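Local coordinates for protein carbohydrate kinase, FGGY (PDB 3H6E) that probably phosphorylates a sugar or related polyol at the expense of ATP, at residues G14-V20 with R32-S37; I72-G78 with V227-D233; N420-D424 with R438-E442. All coordinates share one frame; numbering follows the deposited sequence.

Contact 1. Residues G14-V20 with R32-S37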
loop_
_atom_site.group_PDB
_atom_site.type_symbol
_atom_site.label_atom_id
_atom_site.label_comp_id
_atom_site.label_asym_id
_atom_site.label_seq_id
_atom_site.Cartn_x
_atom_site.Cartn_y
_atom_site.Cartn_z
ATOM N N GLY A 14 -1.584 1.405 -11.331
ATOM C CA GLY A 14 -2.262 1.553 -10.059
ATOM C C GLY A 14 -3.757 1.735 -10.217
ATOM O O GLY A 14 -4.308 1.559 -11.306
ATOM N N LYS A 15 -4.416 2.104 -9.125
ATOM C CA LYS A 15 -5.869 2.193 -9.124
ATOM C C LYS A 15 -6.386 3.489 -9.742
ATOM O O LYS A 15 -7.365 3.474 -10.487
ATOM C CB LYS A 15 -6.424 2.009 -7.709
ATOM C CG LYS A 15 -7.918 1.726 -7.675
ATOM C CD LYS A 15 -8.314 0.742 -8.770
ATOM C CE LYS A 15 -9.723 0.204 -8.557
ATOM N NZ LYS A 15 -10.724 1.293 -8.377
ATOM N N THR A 16 -5.731 4.603 -9.439
ATOM C CA THR A 16 -6.164 5.895 -9.963
ATOM C C THR A 16 -5.241 6.413 -11.069
ATOM O O THR A 16 -5.670 7.165 -11.946
ATOM C CB THR A 16 -6.299 6.957 -8.847
ATOM O OG1 THR A 16 -5.002 7.351 -8.385
ATOM C CG2 THR A 16 -7.101 6.401 -7.678
ATOM N N LEU A 17 -3.975 6.011 -11.029
ATOM C CA LEU A 17 -3.014 6.448 -12.038
ATOM C C LEU A 17 -2.197 5.291 -12.593
ATOM O O LEU A 17 -1.680 4.465 -11.841
ATOM C CB LEU A 17 -2.075 7.519 -11.471
ATOM C CG LEU A 17 -2.676 8.902 -11.215
ATOM C CD1 LEU A 17 -1.627 9.848 -10.645
ATOM C CD2 LEU A 17 -3.280 9.473 -12.489
ATOM N N SER A 18 -2.090 5.238 -13.917
ATOM C CA SER A 18 -1.204 4.291 -14.579
ATOM C C SER A 18 0.007 5.025 -15.151
ATOM O O SER A 18 -0.133 5.972 -15.924
ATOM C CB SER A 18 -1.944 3.516 -15.673
ATOM O OG SER A 18 -2.651 4.385 -16.536
ATOM N N LYS A 19 1.196 4.587 -14.751
ATOM C CA LYS A 19 2.427 5.268 -15.122
ATOM C C LYS A 19 3.411 4.319 -15.793
ATOM O O LYS A 19 3.699 3.242 -15.277
ATOM C CB LYS A 19 3.087 5.874 -13.882
ATOM C CG LYS A 19 2.109 6.450 -12.869
ATOM C CD LYS A 19 2.837 7.193 -11.756
ATOM C CE LYS A 19 1.873 8.022 -10.914
ATOM N NZ LYS A 19 2.583 8.920 -9.957
ATOM N N VAL A 20 3.926 4.726 -16.947
ATOM C CA VAL A 20 5.016 4.006 -17.587
ATOM C C VAL A 20 6.271 4.864 -17.509
ATOM O O VAL A 20 6.231 6.063 -17.789
ATOM C CB VAL A 20 4.696 3.662 -19.047
ATOM C CG1 VAL A 20 5.841 2.870 -19.664
ATOM C CG2 VAL A 20 3.392 2.880 -19.131
ATOM N N ARG A 32 8.634 9.727 -18.201
ATOM C CA ARG A 32 7.453 9.193 -17.542
ATOM C C ARG A 32 6.201 9.565 -18.325
ATOM O O ARG A 32 6.051 10.700 -18.776
ATOM C CB ARG A 32 7.361 9.715 -16.108
ATOM C CG ARG A 32 6.090 9.328 -15.364
ATOM C CD ARG A 32 6.274 9.505 -13.863
ATOM N NE ARG A 32 5.026 9.815 -13.178
ATOM C CZ ARG A 32 4.624 11.053 -12.906
ATOM N NH1 ARG A 32 5.375 12.086 -13.264
ATOM N NH2 ARG A 32 3.474 11.260 -12.279
ATOM N N GLN A 33 5.313 8.594 -18.493
ATOM C CA GLN A 33 4.047 8.815 -19.175
ATOM C C GLN A 33 2.908 8.362 -18.269
ATOM O O GLN A 33 2.888 7.222 -17.807
ATOM C CB GLN A 33 4.014 8.054 -20.500
ATOM C CG GLN A 33 4.936 8.630 -21.566
ATOM C CD GLN A 33 4.334 9.838 -22.260
ATOM O OE1 GLN A 33 3.241 9.761 -22.827
ATOM N NE2 GLN A 33 5.046 10.963 -22.222
ATOM N N VAL A 34 1.966 9.262 -18.007
ATOM C CA VAL A 34 0.866 8.956 -17.103
ATOM C C VAL A 34 -0.490 9.055 -17.797
ATOM O O VAL A 34 -0.577 9.434 -18.967
ATOM C CB VAL A 34 0.876 9.873 -15.874
ATOM C CG1 VAL A 34 2.301 10.056 -15.375
ATOM C CG2 VAL A 34 0.244 11.216 -16.210
ATOM N N ARG A 35 -1.543 8.721 -17.059
ATOM C CA ARG A 35 -2.880 8.611 -17.622
ATOM C C ARG A 35 -3.840 8.066 -16.572
ATOM O O ARG A 35 -3.680 6.938 -16.108
ATOM C CB ARG A 35 -2.852 7.664 -18.818
ATOM C CG ARG A 35 -4.212 7.250 -19.327
ATOM C CD ARG A 35 -4.160 5.832 -19.854
ATOM N NE ARG A 35 -5.099 5.625 -20.949
ATOM C CZ ARG A 35 -5.596 4.442 -21.292
ATOM N NH1 ARG A 35 -5.255 3.354 -20.613
ATOM N NH2 ARG A 35 -6.441 4.351 -22.308
ATOM N N PRO A 36 -4.848 8.865 -16.196
ATOM C CA PRO A 36 -5.820 8.409 -15.198
ATOM C C PRO A 36 -6.467 7.103 -15.636
ATOM O O PRO A 36 -6.573 6.847 -16.835
ATOM C CB PRO A 36 -6.861 9.534 -15.179
ATOM C CG PRO A 36 -6.140 10.734 -15.700
ATOM C CD PRO A 36 -5.161 10.210 -16.708
ATOM N N SER A 37 -6.888 6.286 -14.676
ATOM C CA SER A 37 -7.522 5.008 -14.982
ATOM C C SER A 37 -9.038 5.136 -14.899
ATOM O O SER A 37 -9.598 5.212 -13.806
ATOM C CB SER A 37 -7.041 3.932 -14.006
ATOM O OG SER A 37 -5.674 4.115 -13.670
#
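In the beta hairpin of strands 17-23 and 29-36, Arg-35 O accepts from both N and OG of Ser-18. Ser-18 N bonds to Arg-35 O at 3.2 Å. Ser-18 OG, 2.8 Å from Arg-35 O, lies in the carbonyl plane. Ser-18 OG reaches it because it sits between its own backbone N and carbonyl carbon (chi1 50°). Val-20 and Gln-33 form a hydrogen-bonded pair: Val-20 N gives to Gln-33 O at 2.8 Å, and Gln-33 N returns the bond to Val-20 O. At the other end Ser-37 N bonds to Thr-16 O at 3.1 Å. The hairpin forms one edge of a six-stranded mixed sheet of the actin-like ATPase fold. Helix 50-63 covers the face that carries Val-20 and Arg-35, and Arg-35 makes a salt bridge with Asp-52 there. On the face of Leu-17 and Lys-19, Leu-17 CD2 packs against Pro-36 CA at 3.9 Å. Lys-19 CD meets the edge of the Arg-32 guanidinium, in its plane, 3.7 Å from Arg-32 NE. Val-34 CG1 lies over one face of that group. Lys-19 NZ is 3.4 Å from Arg-32 NH2, a close approach of like charges. Arg-32 NE also has a long, weak ion pair with Asp-424.

Contact 2. Residues I72-G78 with V227-D233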
loop_
_atom_site.group_PDB
_atom_site.type_symbol
_atom_site.label_atom_id
_atom_site.label_comp_id
_atom_site.label_asym_id
_atom_site.label_seq_id
_atom_site.Cartn_x
_atom_site.Cartn_y
_atom_site.Cartn_z
ATOM N N ILE A 72 11.918 -5.186 -18.311
ATOM C CA ILE A 72 10.681 -4.534 -17.902
ATOM C C ILE A 72 10.186 -5.181 -16.612
ATOM O O ILE A 72 10.209 -6.405 -16.475
ATOM C CB ILE A 72 9.575 -4.676 -18.957
ATOM C CG1 ILE A 72 10.042 -4.151 -20.310
ATOM C CG2 ILE A 72 8.316 -3.944 -18.512
ATOM C CD1 ILE A 72 9.020 -4.367 -21.409
ATOM N N VAL A 73 9.745 -4.362 -15.664
ATOM C CA VAL A 73 9.168 -4.878 -14.429
ATOM C C VAL A 73 7.798 -4.262 -14.148
ATOM O O VAL A 73 7.664 -3.044 -14.069
ATOM C CB VAL A 73 10.114 -4.696 -13.228
ATOM C CG1 VAL A 73 10.947 -3.437 -13.387
ATOM C CG2 VAL A 73 9.325 -4.697 -11.919
ATOM N N PRO A 74 6.774 -5.118 -14.011
ATOM C CA PRO A 74 5.364 -4.746 -13.847
ATOM C C PRO A 74 5.005 -4.441 -12.401
ATOM O O PRO A 74 5.536 -5.070 -11.489
ATOM C CB PRO A 74 4.610 -6.007 -14.301
ATOM C CG PRO A 74 5.672 -6.976 -14.791
ATOM C CD PRO A 74 6.935 -6.574 -14.117
ATOM N N VAL A 75 4.106 -3.481 -12.205
ATOM C CA VAL A 75 3.624 -3.113 -10.880
ATOM C C VAL A 75 2.113 -2.913 -10.929
ATOM O O VAL A 75 1.601 -2.215 -11.805
ATOM C CB VAL A 75 4.276 -1.813 -10.379
ATOM C CG1 VAL A 75 3.678 -1.402 -9.042
ATOM C CG2 VAL A 75 5.781 -1.978 -10.270
ATOM N N GLY A 76 1.402 -3.526 -9.991
ATOM C CA GLY A 76 -0.046 -3.443 -9.976
ATOM C C GLY A 76 -0.627 -3.165 -8.607
ATOM O O GLY A 76 -0.123 -3.644 -7.591
ATOM N N HIS A 77 -1.690 -2.373 -8.578
ATOM C CA HIS A 77 -2.440 -2.174 -7.355
ATOM C C HIS A 77 -3.035 -3.517 -6.928
ATOM O O HIS A 77 -3.171 -4.437 -7.742
ATOM C CB HIS A 77 -3.546 -1.142 -7.574
ATOM C CG HIS A 77 -4.698 -1.656 -8.381
ATOM N ND1 HIS A 77 -5.735 -2.369 -7.822
ATOM C CD2 HIS A 77 -4.978 -1.560 -9.703
ATOM C CE1 HIS A 77 -6.602 -2.696 -8.764
ATOM N NE2 HIS A 77 -6.166 -2.215 -9.914
ATOM N N GLY A 78 -3.387 -3.629 -5.653
ATOM C CA GLY A 78 -3.939 -4.863 -5.124
ATOM C C GLY A 78 -5.440 -4.987 -5.300
ATOM O O GLY A 78 -6.083 -4.123 -5.898
ATOM N N VAL A 227 11.001 -9.759 -19.030
ATOM C CA VAL A 227 9.942 -9.293 -18.148
ATOM C C VAL A 227 10.061 -9.972 -16.789
ATOM O O VAL A 227 10.291 -11.177 -16.707
ATOM C CB VAL A 227 8.557 -9.573 -18.734
ATOM C CG1 VAL A 227 7.488 -8.943 -17.863
ATOM C CG2 VAL A 227 8.468 -9.049 -20.161
ATOM N N LEU A 228 9.915 -9.189 -15.725
ATOM C CA LEU A 228 9.961 -9.730 -14.372
ATOM C C LEU A 228 8.555 -10.005 -13.858
ATOM O O LEU A 228 7.581 -9.478 -14.395
ATOM C CB LEU A 228 10.693 -8.771 -13.433
ATOM C CG LEU A 228 12.200 -9.002 -13.279
ATOM C CD1 LEU A 228 12.807 -9.583 -14.548
ATOM C CD2 LEU A 228 12.909 -7.715 -12.861
ATOM N N ALA A 229 8.452 -10.838 -12.828
ATOM C CA ALA A 229 7.160 -11.154 -12.233
ATOM C C ALA A 229 6.439 -9.873 -11.831
ATOM O O ALA A 229 5.272 -9.675 -12.160
ATOM C CB ALA A 229 7.335 -12.065 -11.035
ATOM N N GLY A 230 7.147 -8.998 -11.128
ATOM C CA GLY A 230 6.567 -7.750 -10.675
ATOM C C GLY A 230 5.974 -7.895 -9.289
ATOM O O GLY A 230 6.141 -8.933 -8.641
ATOM N N LEU A 231 5.269 -6.867 -8.834
ATOM C CA LEU A 231 4.751 -6.863 -7.473
ATOM C C LEU A 231 3.577 -5.917 -7.265
ATOM O O LEU A 231 3.128 -5.239 -8.186
ATOM C CB LEU A 231 5.866 -6.524 -6.482
ATOM C CG LEU A 231 6.810 -5.377 -6.855
ATOM C CD1 LEU A 231 6.097 -4.035 -6.831
ATOM C CD2 LEU A 231 8.006 -5.360 -5.920
ATOM N N HIS A 232 3.092 -5.889 -6.029
ATOM C CA HIS A 232 1.974 -5.040 -5.652
ATOM C C HIS A 232 2.428 -3.589 -5.475
ATOM O O HIS A 232 3.527 -3.334 -4.979
ATOM C CB HIS A 232 1.339 -5.571 -4.363
ATOM C CG HIS A 232 0.227 -4.719 -3.838
ATOM N ND1 HIS A 232 0.187 -4.262 -2.539
ATOM C CD2 HIS A 232 -0.882 -4.231 -4.442
ATOM C CE1 HIS A 232 -0.901 -3.535 -2.364
ATOM N NE2 HIS A 232 -1.567 -3.499 -3.503
ATOM N N ASP A 233 1.585 -2.650 -5.899
ATOM C CA ASP A 233 1.823 -1.222 -5.682
ATOM C C ASP A 233 2.574 -0.966 -4.389
ATOM O O ASP A 233 3.696 -0.474 -4.402
ATOM C CB ASP A 233 0.499 -0.450 -5.630
ATOM C CG ASP A 233 0.238 0.341 -6.889
ATOM O OD1 ASP A 233 1.121 0.349 -7.771
ATOM O OD2 ASP A 233 -0.843 0.959 -7.001
#
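Val-75 and Leu-231 lie side by side and point the same way, with Val-75 CG2 4.0 Å from Leu-231 CD1. Asp-233 crosses Val-75 at about a right angle. Its OD1 comes to 3.3 Å from Val-75 CG1, the methyl set opposite the backbone N by chi1 of 176°. Its other oxygen, OD2, turns to His-77 CB. The His-232 ring is met at its edge, near its plane, by His-77 C, 3.4 Å from His-232 CD2, while Asp-233 CB lies over one face. Replacing His-232 by an alanine would probably open a gap beside the His-77 carbonyl carbon and leave that turn less well packed. Toward the start of the strands, Pro-74 CG packs on Val-227 CG1 at 4.1 Å. Val-73 CB meets Leu-228 CB at the same separation.

The backbones run parallel. Leu-228 N bonds to Ile-72 O at 2.9 Å, before the register slips by one residue at Ala-229 and Gly-230. It resumes with Leu-231 N to Pro-74 O, then Gly-76 N to Leu-231 O at 3.0 Å. Asp-233 N then bonds to Gly-76 O. Helix 152-159 covers Pro-74 and Val-227, and helix 233-241 covers Leu-231. Strands 71-76 and 226-232 are neighbours in the central sheet. Asp-233 and Asp-12, close together where strands 226-232 and 9-13 end, are consistent with the cleft of the actin-like ATPase fold.

Contact 3. Residues N420-D424 with R438-E442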
loop_
_atom_site.group_PDB
_atom_site.type_symbol
_atom_site.label_atom_id
_atom_site.label_comp_id
_atom_site.label_asym_id
_atom_site.label_seq_id
_atom_site.Cartn_x
_atom_site.Cartn_y
_atom_site.Cartn_z
ATOM N N ASN A 420 14.833 12.951 1.903
ATOM C CA ASN A 420 15.510 14.196 1.561
ATOM C C ASN A 420 14.963 14.804 0.278
ATOM O O ASN A 420 14.677 15.999 0.213
ATOM C CB ASN A 420 17.002 13.929 1.379
ATOM C CG ASN A 420 17.858 15.019 1.963
ATOM O OD1 ASN A 420 17.373 15.868 2.707
ATOM N ND2 ASN A 420 19.148 14.996 1.642
ATOM N N ALA A 421 14.840 13.968 -0.746
ATOM C CA ALA A 421 14.331 14.403 -2.037
ATOM C C ALA A 421 13.138 13.559 -2.454
ATOM O O ALA A 421 12.933 12.457 -1.944
ATOM C CB ALA A 421 15.424 14.320 -3.084
ATOM N N HIS A 422 12.346 14.088 -3.380
ATOM C CA HIS A 422 11.237 13.339 -3.947
ATOM C C HIS A 422 11.764 12.112 -4.676
ATOM O O HIS A 422 12.854 12.141 -5.249
ATOM C CB HIS A 422 10.425 14.209 -4.913
ATOM C CG HIS A 422 9.554 13.424 -5.845
ATOM N ND1 HIS A 422 8.317 12.938 -5.478
ATOM C CD2 HIS A 422 9.744 13.036 -7.129
ATOM C CE1 HIS A 422 7.783 12.284 -6.495
ATOM N NE2 HIS A 422 8.630 12.328 -7.509
ATOM N N ASN A 423 10.988 11.035 -4.643
ATOM C CA ASN A 423 11.278 9.848 -5.434
ATOM C C ASN A 423 10.021 9.415 -6.163
ATOM O O ASN A 423 8.967 9.268 -5.546
ATOM C CB ASN A 423 11.772 8.713 -4.542
ATOM C CG ASN A 423 13.225 8.858 -4.171
ATOM O OD1 ASN A 423 14.087 8.920 -5.042
ATOM N ND2 ASN A 423 13.509 8.909 -2.875
ATOM N N ASP A 424 10.117 9.222 -7.474
ATOM C CA ASP A 424 8.954 8.779 -8.227
ATOM C C ASP A 424 8.428 7.482 -7.632
ATOM O O ASP A 424 9.200 6.599 -7.254
ATOM C CB ASP A 424 9.273 8.587 -9.706
ATOM C CG ASP A 424 8.051 8.175 -10.512
ATOM O OD1 ASP A 424 7.222 9.057 -10.832
ATOM O OD2 ASP A 424 7.923 6.968 -10.821
ATOM N N ARG A 438 20.088 2.818 -4.944
ATOM C CA ARG A 438 19.441 3.549 -3.857
ATOM C C ARG A 438 18.527 4.666 -4.359
ATOM O O ARG A 438 18.668 5.129 -5.489
ATOM C CB ARG A 438 20.493 4.119 -2.900
ATOM C CG ARG A 438 21.456 3.079 -2.363
ATOM C CD ARG A 438 22.161 3.570 -1.114
ATOM N NE ARG A 438 23.135 2.596 -0.630
ATOM C CZ ARG A 438 22.931 1.770 0.391
ATOM N NH1 ARG A 438 21.782 1.794 1.058
ATOM N NH2 ARG A 438 23.885 0.922 0.750
ATOM N N PRO A 439 17.584 5.100 -3.508
ATOM C CA PRO A 439 16.642 6.173 -3.852
ATOM C C PRO A 439 17.341 7.521 -3.985
ATOM O O PRO A 439 18.563 7.602 -3.850
ATOM C CB PRO A 439 15.689 6.207 -2.646
ATOM C CG PRO A 439 15.905 4.916 -1.926
ATOM C CD PRO A 439 17.334 4.561 -2.162
ATOM N N GLN A 440 16.569 8.569 -4.251
ATOM C CA GLN A 440 17.114 9.919 -4.292
ATOM C C GLN A 440 17.153 10.501 -2.888
ATOM O O GLN A 440 16.326 10.160 -2.040
ATOM C CB GLN A 440 16.287 10.819 -5.213
ATOM C CG GLN A 440 16.588 10.631 -6.687
ATOM C CD GLN A 440 18.010 11.019 -7.031
ATOM O OE1 GLN A 440 18.422 12.161 -6.822
ATOM N NE2 GLN A 440 18.770 10.069 -7.568
ATOM N N GLY A 441 18.121 11.373 -2.645
ATOM C CA GLY A 441 18.277 11.996 -1.347
ATOM C C GLY A 441 18.787 11.026 -0.299
ATOM O O GLY A 441 19.263 9.934 -0.611
ATOM N N GLU A 442 18.693 11.443 0.956
ATOM C CA GLU A 442 19.091 10.613 2.079
ATOM C C GLU A 442 18.046 10.759 3.165
ATOM O O GLU A 442 17.187 11.635 3.092
ATOM C CB GLU A 442 20.452 11.052 2.614
ATOM C CG GLU A 442 21.602 10.837 1.648
ATOM C CD GLU A 442 22.894 11.464 2.138
ATOM O OE1 GLU A 442 22.825 12.423 2.937
ATOM O OE2 GLU A 442 23.976 10.999 1.720
#
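Asn-423 meets Gln-440 where two loops of an actin-like ATPase domain run side by side in nearly opposite directions. The loop of 420-424 follows strand 415-419. The loop of 438-442 leads into strand 443-445, which neighbours 415-419 in the seven-stranded sheet. Neither segment is regular strand here. The Asn-423 side-chain amide bridges the loops.

The close-fitting part is at Asn-423. Its OD1 accepts from Gln-440 N at 2.6 Å, in the carbonyl plane and on a lone pair. Its ND2 gives to Gln-440 O at 3.2 Å, tilted somewhat from the amide plane. The two bonds grip both ends of the amide and fix its rotation. The group reaches the neighbouring loop with CG anti to the carbonyl carbon (chi1 -80°). The side chains of Asn-423 and Gln-440 cross at about a right angle, and their amide planes are 71° apart. Pro-439 CB packs 3.5 Å from Asn-423 ND2. Beyond, Pro-439 is packed against Phe-244 and Phe-427.

The other end is looser and lies on the surface of the chain. Asn-420, Gly-441 and Glu-442 are exposed. Asn-420 lies beside Gly-441, with their CA atoms 4.6 Å apart. Asn-420 ND2 comes to 3.6 Å from Glu-442 N. Between the two ends, Ala-421 CB rests 4.2 Å from Gln-440 CB.

How the contacts relate
From the N terminus, contact 1 comes first and closes the short hairpin loop between strands 17-23 and 29-36. Contact 2 opens later and spans 149 residues, bringing strand 71-76 beside strand 226-232. Contact 3 closes a short loop around helix 430-433 in the other half of the chain. The three follow in series; none nests in or crosses another. Contacts 1 and 2 share the six-stranded sheet and touch where Gly-14 CA lies 3.4 Å from Asp-233 OD2. Contact 3 belongs beside the seven-stranded sheet. A long, weak ion pair from Arg-32 to Asp-424 links it to contact 1. Contacts 2 and 3 do not touch, their nearest atoms being about 9 Å apart.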